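Local coordinates for mating-type switching protein swi5 (Schizosaccharomyces pombe, PDB 3VIQ) that activates Rad51-mediated strand exchange in complex with Sfr1, is required for normal mating-type switching and takes part in Rhp51-dependent recombinational DNA repair, at residues B[23-28]-B[32-37]; B[66-71]-B[76-81]. One frame throughout, in Å; residues are numbered along the deposited sequence. Where two conformers were deposited one is given.

Interaction 1: B[23-28]-B[32-37]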
# COMPACT_ATOMS: atom_id res chain seq x y z
N SER B 23 -4.96 -31.55 2.31
CA SER B 23 -5.35 -30.57 1.31
C SER B 23 -4.30 -29.46 1.15
O SER B 23 -4.00 -29.02 0.05
CB SER B 23 -6.71 -29.97 1.66
OG SER B 23 -7.69 -30.98 1.58
N LEU B 24 -3.73 -29.01 2.26
CA LEU B 24 -2.69 -27.99 2.20
C LEU B 24 -1.46 -28.52 1.44
O LEU B 24 -0.91 -27.82 0.61
CB LEU B 24 -2.31 -27.55 3.61
CG LEU B 24 -1.17 -26.55 3.74
CD1 LEU B 24 -1.50 -25.28 2.99
CD2 LEU B 24 -0.89 -26.28 5.21
N GLN B 25 -1.02 -29.75 1.72
CA GLN B 25 0.09 -30.34 0.96
C GLN B 25 -0.17 -30.40 -0.53
O GLN B 25 0.73 -30.11 -1.33
CB GLN B 25 0.50 -31.73 1.47
CG GLN B 25 1.31 -31.71 2.79
CD GLN B 25 2.28 -30.52 2.83
OE1 GLN B 25 3.26 -30.49 2.07
NE2 GLN B 25 1.96 -29.51 3.66
N ASP B 26 -1.38 -30.78 -0.92
CA ASP B 26 -1.76 -30.78 -2.33
C ASP B 26 -1.77 -29.36 -2.90
O ASP B 26 -1.35 -29.17 -4.04
CB ASP B 26 -3.15 -31.38 -2.54
CG ASP B 26 -3.19 -32.86 -2.26
OD1 ASP B 26 -2.15 -33.48 -1.94
OD2 ASP B 26 -4.30 -33.42 -2.38
N ALA B 27 -2.25 -28.37 -2.13
CA ALA B 27 -2.28 -27.02 -2.66
C ALA B 27 -0.87 -26.48 -2.84
O ALA B 27 -0.57 -25.91 -3.87
CB ALA B 27 -3.13 -26.10 -1.81
N LEU B 28 0.02 -26.72 -1.88
CA LEU B 28 1.41 -26.26 -1.96
C LEU B 28 2.18 -26.90 -3.10
O LEU B 28 3.11 -26.30 -3.65
CB LEU B 28 2.15 -26.54 -0.66
CG LEU B 28 1.65 -25.71 0.53
CD1 LEU B 28 2.41 -26.09 1.80
CD2 LEU B 28 1.76 -24.20 0.23
N LYS B 32 5.04 -23.02 -7.73
CA LYS B 32 6.46 -22.93 -8.04
C LYS B 32 7.24 -22.62 -6.78
O LYS B 32 8.30 -23.17 -6.54
CB LYS B 32 6.72 -21.82 -9.08
CG LYS B 32 8.19 -21.66 -9.46
CD LYS B 32 8.37 -20.83 -10.77
CE LYS B 32 9.86 -20.52 -11.04
NZ LYS B 32 10.27 -20.73 -12.46
N ASN B 33 6.70 -21.72 -5.97
CA ASN B 33 7.32 -21.35 -4.72
C ASN B 33 6.41 -21.78 -3.55
O ASN B 33 5.26 -21.37 -3.47
CB ASN B 33 7.59 -19.84 -4.74
CG ASN B 33 8.17 -19.33 -3.44
OD1 ASN B 33 8.66 -20.11 -2.62
ND2 ASN B 33 8.11 -18.01 -3.23
N ARG B 34 6.92 -22.61 -2.65
CA ARG B 34 6.07 -23.16 -1.59
C ARG B 34 5.77 -22.14 -0.48
O ARG B 34 4.81 -22.30 0.27
CB ARG B 34 6.66 -24.47 -1.07
CG ARG B 34 6.69 -25.57 -2.16
CD ARG B 34 7.27 -26.91 -1.68
NE ARG B 34 6.51 -27.50 -0.58
CZ ARG B 34 5.49 -28.34 -0.72
NH1 ARG B 34 5.07 -28.69 -1.94
NH2 ARG B 34 4.88 -28.83 0.35
N ASP B 35 6.57 -21.09 -0.40
CA ASP B 35 6.29 -19.99 0.52
C ASP B 35 5.15 -19.10 -0.02
O ASP B 35 5.40 -18.01 -0.51
CB ASP B 35 7.55 -19.13 0.74
CG ASP B 35 7.41 -18.16 1.92
OD1 ASP B 35 6.29 -17.98 2.44
OD2 ASP B 35 8.43 -17.56 2.32
N ALA B 36 3.91 -19.58 0.12
CA ALA B 36 2.75 -18.92 -0.46
C ALA B 36 2.52 -17.55 0.14
O ALA B 36 2.00 -16.66 -0.53
CB ALA B 36 1.49 -19.78 -0.28
N LYS B 37 2.86 -17.39 1.41
CA LYS B 37 2.64 -16.11 2.11
C LYS B 37 3.52 -15.00 1.53
O LYS B 37 3.08 -13.88 1.37
CB LYS B 37 2.93 -16.31 3.59
CG LYS B 37 2.50 -15.19 4.51
CD LYS B 37 2.71 -15.63 5.99
CE LYS B 37 1.59 -15.17 6.91
NZ LYS B 37 0.26 -15.69 6.46
O HOH W 1 3.14 -30.33 -0.85

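Interaction 2: B[66-71]-B[76-81]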
# COMPACT_ATOMS: atom_id res chain seq x y z
N GLU B 66 -4.91 20.98 -17.23
CA GLU B 66 -5.87 22.04 -17.01
C GLU B 66 -5.24 23.39 -17.40
O GLU B 66 -5.83 24.14 -18.18
CB GLU B 66 -6.38 22.01 -15.57
CG GLU B 66 -7.53 22.98 -15.34
CD GLU B 66 -8.66 22.78 -16.35
OE1 GLU B 66 -9.56 21.96 -16.04
OE2 GLU B 66 -8.64 23.43 -17.44
N HIS B 67 -4.03 23.64 -16.89
CA HIS B 67 -3.27 24.84 -17.23
C HIS B 67 -3.02 24.97 -18.74
O HIS B 67 -2.98 26.08 -19.24
CB HIS B 67 -1.93 24.90 -16.51
CG HIS B 67 -2.04 24.90 -15.01
ND1 HIS B 67 -1.09 24.32 -14.20
CD2 HIS B 67 -3.00 25.40 -14.19
CE1 HIS B 67 -1.46 24.45 -12.94
NE2 HIS B 67 -2.61 25.10 -12.90
N GLU B 68 -2.84 23.86 -19.44
CA GLU B 68 -2.64 23.89 -20.91
C GLU B 68 -3.93 23.77 -21.74
O GLU B 68 -3.86 23.73 -22.95
CB GLU B 68 -1.68 22.79 -21.35
CG GLU B 68 -0.38 22.83 -20.59
CD GLU B 68 0.81 22.50 -21.44
OE1 GLU B 68 0.73 21.54 -22.24
OE2 GLU B 68 1.83 23.19 -21.30
N LYS B 69 -5.09 23.71 -21.09
CA LYS B 69 -6.37 23.67 -21.79
C LYS B 69 -6.46 22.54 -22.80
O LYS B 69 -6.73 22.75 -23.97
CB LYS B 69 -6.63 25.03 -22.46
CG LYS B 69 -6.70 26.20 -21.45
CD LYS B 69 -7.97 26.14 -20.62
CE LYS B 69 -7.80 26.77 -19.22
NZ LYS B 69 -7.72 28.26 -19.27
N CYS B 70 -6.22 21.31 -22.33
CA CYS B 70 -6.28 20.13 -23.18
C CYS B 70 -6.68 18.91 -22.39
O CYS B 70 -6.71 18.92 -21.14
CB CYS B 70 -4.95 19.87 -23.88
SG CYS B 70 -3.59 19.30 -22.80
N THR B 71 -7.01 17.87 -23.14
CA THR B 71 -7.37 16.61 -22.53
C THR B 71 -6.10 15.95 -22.08
O THR B 71 -5.04 16.12 -22.72
CB THR B 71 -8.12 15.71 -23.48
OG1 THR B 71 -9.17 16.47 -24.08
CG2 THR B 71 -8.71 14.55 -22.74
N PHE B 76 0.21 12.58 -22.34
CA PHE B 76 0.77 11.26 -21.95
C PHE B 76 2.16 11.02 -22.55
O PHE B 76 3.05 10.50 -21.86
CB PHE B 76 -0.21 10.14 -22.32
CG PHE B 76 -1.36 9.97 -21.33
CD1 PHE B 76 -1.56 10.86 -20.25
CD2 PHE B 76 -2.25 8.90 -21.47
CE1 PHE B 76 -2.63 10.68 -19.33
CE2 PHE B 76 -3.31 8.71 -20.58
CZ PHE B 76 -3.50 9.60 -19.50
N ASP B 77 2.37 11.42 -23.80
CA ASP B 77 3.69 11.19 -24.41
C ASP B 77 4.81 11.96 -23.74
O ASP B 77 5.89 11.42 -23.52
CB ASP B 77 3.68 11.52 -25.89
CG ASP B 77 3.00 10.47 -26.70
OD1 ASP B 77 3.14 9.27 -26.37
OD2 ASP B 77 2.31 10.84 -27.66
N ARG B 78 4.54 13.22 -23.45
CA ARG B 78 5.47 14.10 -22.74
C ARG B 78 5.90 13.50 -21.40
O ARG B 78 7.05 13.68 -20.97
CB ARG B 78 4.79 15.44 -22.51
CG ARG B 78 5.52 16.39 -21.59
CD ARG B 78 5.02 17.81 -21.81
NE ARG B 78 5.17 18.61 -20.60
CZ ARG B 78 4.42 19.66 -20.28
NH1 ARG B 78 3.44 20.08 -21.09
NH2 ARG B 78 4.65 20.29 -19.14
N PHE B 79 4.98 12.80 -20.75
CA PHE B 79 5.27 12.16 -19.47
C PHE B 79 5.67 10.69 -19.52
O PHE B 79 5.91 10.11 -18.48
CB PHE B 79 4.10 12.40 -18.50
CG PHE B 79 3.94 13.85 -18.17
CD1 PHE B 79 4.91 14.51 -17.42
CD2 PHE B 79 2.86 14.60 -18.66
CE1 PHE B 79 4.79 15.87 -17.14
CE2 PHE B 79 2.75 15.95 -18.40
CZ PHE B 79 3.72 16.58 -17.62
N GLY B 80 5.77 10.11 -20.72
CA GLY B 80 6.31 8.75 -20.86
C GLY B 80 5.32 7.64 -20.60
O GLY B 80 5.72 6.49 -20.39
N VAL B 81 4.04 7.95 -20.65
CA VAL B 81 2.99 6.98 -20.39
C VAL B 81 1.99 6.88 -21.55
O VAL B 81 2.01 7.67 -22.48
CB VAL B 81 2.23 7.28 -19.10
CG1 VAL B 81 3.13 7.05 -17.91
CG2 VAL B 81 1.72 8.71 -19.08

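Interaction 1: B[23-28]-B[32-37]
Arg-34 NH2 is the polar atom on which this contact converges. It gives a weak hydrogen bond to Gln-25 OE1, 2.9 Å away and poorly aligned at 119°, and a further hydrogen bond to a water 2.6 Å away. The same water donates to the backbone O of Gln-25 at a distance of 2.5 Å, short enough to be read with some doubt, so the arginine reaches Gln-25 both directly, through the amide oxygen, and indirectly, through the helix carbonyl. These bonds belong to the conformer described here; the arginine was modelled in two. Both the amide and the water come in at the rim of the guanidinium; the planes of amide and guanidinium are turned 46° apart. A bend at chi3 (61°) swings the guanidinium across the last turns of helix 3-29 and over Leu-28, whose CB lies 3.5 Å from the guanidinium plane, toward the rim of that face. Arginine suits this place because its edge can serve polar partners while a face rests on aliphatic carbon.

Beneath it, Leu-28 reaches on toward the start of helix 36-67. Its CD2 comes within 3.6 Å of the backbone O of Arg-34 and, more loosely, 4.5 Å of Ala-36 CB. The small methyl of Ala-36 suits this inner side, where Ala-26 and Ala-29 of the Sfr1 chain pack on Leu-28 and Ala-36 respectively.

In the turn between the helices, Asn-33 OD1 accepts from the N of Asp-35, 3.2 Å away, in an Asx turn, and Asp-35 OD1, at the N-cap of helix 36-67, accepts a weak bond from the N of Gln-38. With a weak direct bond, a water bridge and modest apolar contact, the link probably tolerates some movement of the arginine.

Interaction 2: B[66-71]-B[76-81]
Charge pairing carries the whole of this contact. Arg-78 NH1 meets the carboxylate of Glu-68 in a salt bridge, 3.3 Å from OE1 and 3.5 Å from OE2. The hydrogen-bond part, to OE1, is weak, with an N-H...O angle of 121°. The carboxylate stands at the edge of the guanidinium with its plane turned 60° from it, so the two groups do not pair flat in a two-pronged grip. Two long, flexible side chains suit the span, because the backbones stay far apart: the CA atoms of Glu-68 and Arg-78 are 12.8 Å from each other. Arg-78 covers much of it with an extended chain, CG lying opposite the backbone N (chi1 170°).

Both segments contain a Schellman motif: Lys-69, just after helix 36-67, and Gly-80, just after the short, weakly bonded helix of about 76-79, each turn to positive phi with two bonds back into the last turn. Glycine, lacking a side chain, adopts that backbone shape easily.

Apolar packing lies beside the bridge: the aliphatic CG of Arg-78 sits 4.2 Å above the centre of the Phe-79 ring. Phe-79 also packs on Ile-61 of helix 36-67 and Gln-54 of the Sfr1 chain.

In the fold
Both interactions involve helix 36-67, but at different ends: interaction 1 joins its start to the end of helix 3-29, and interaction 2 links the turn after its last residues to the short helix 76-79. Their centres lie 46 Å apart, on opposite sides of the centre of this elongated chain, and they do not touch. Interaction 1 is partly buried, mixing a water-bridged arginine with leucine and alanine that also face Sfr1. Interaction 2 is a surface contact, with less buried area and a single pair of opposite charges. The Sfr1 chain packs near both, so the partner chain is in contact with Swi5 at both ends of helix 36-67.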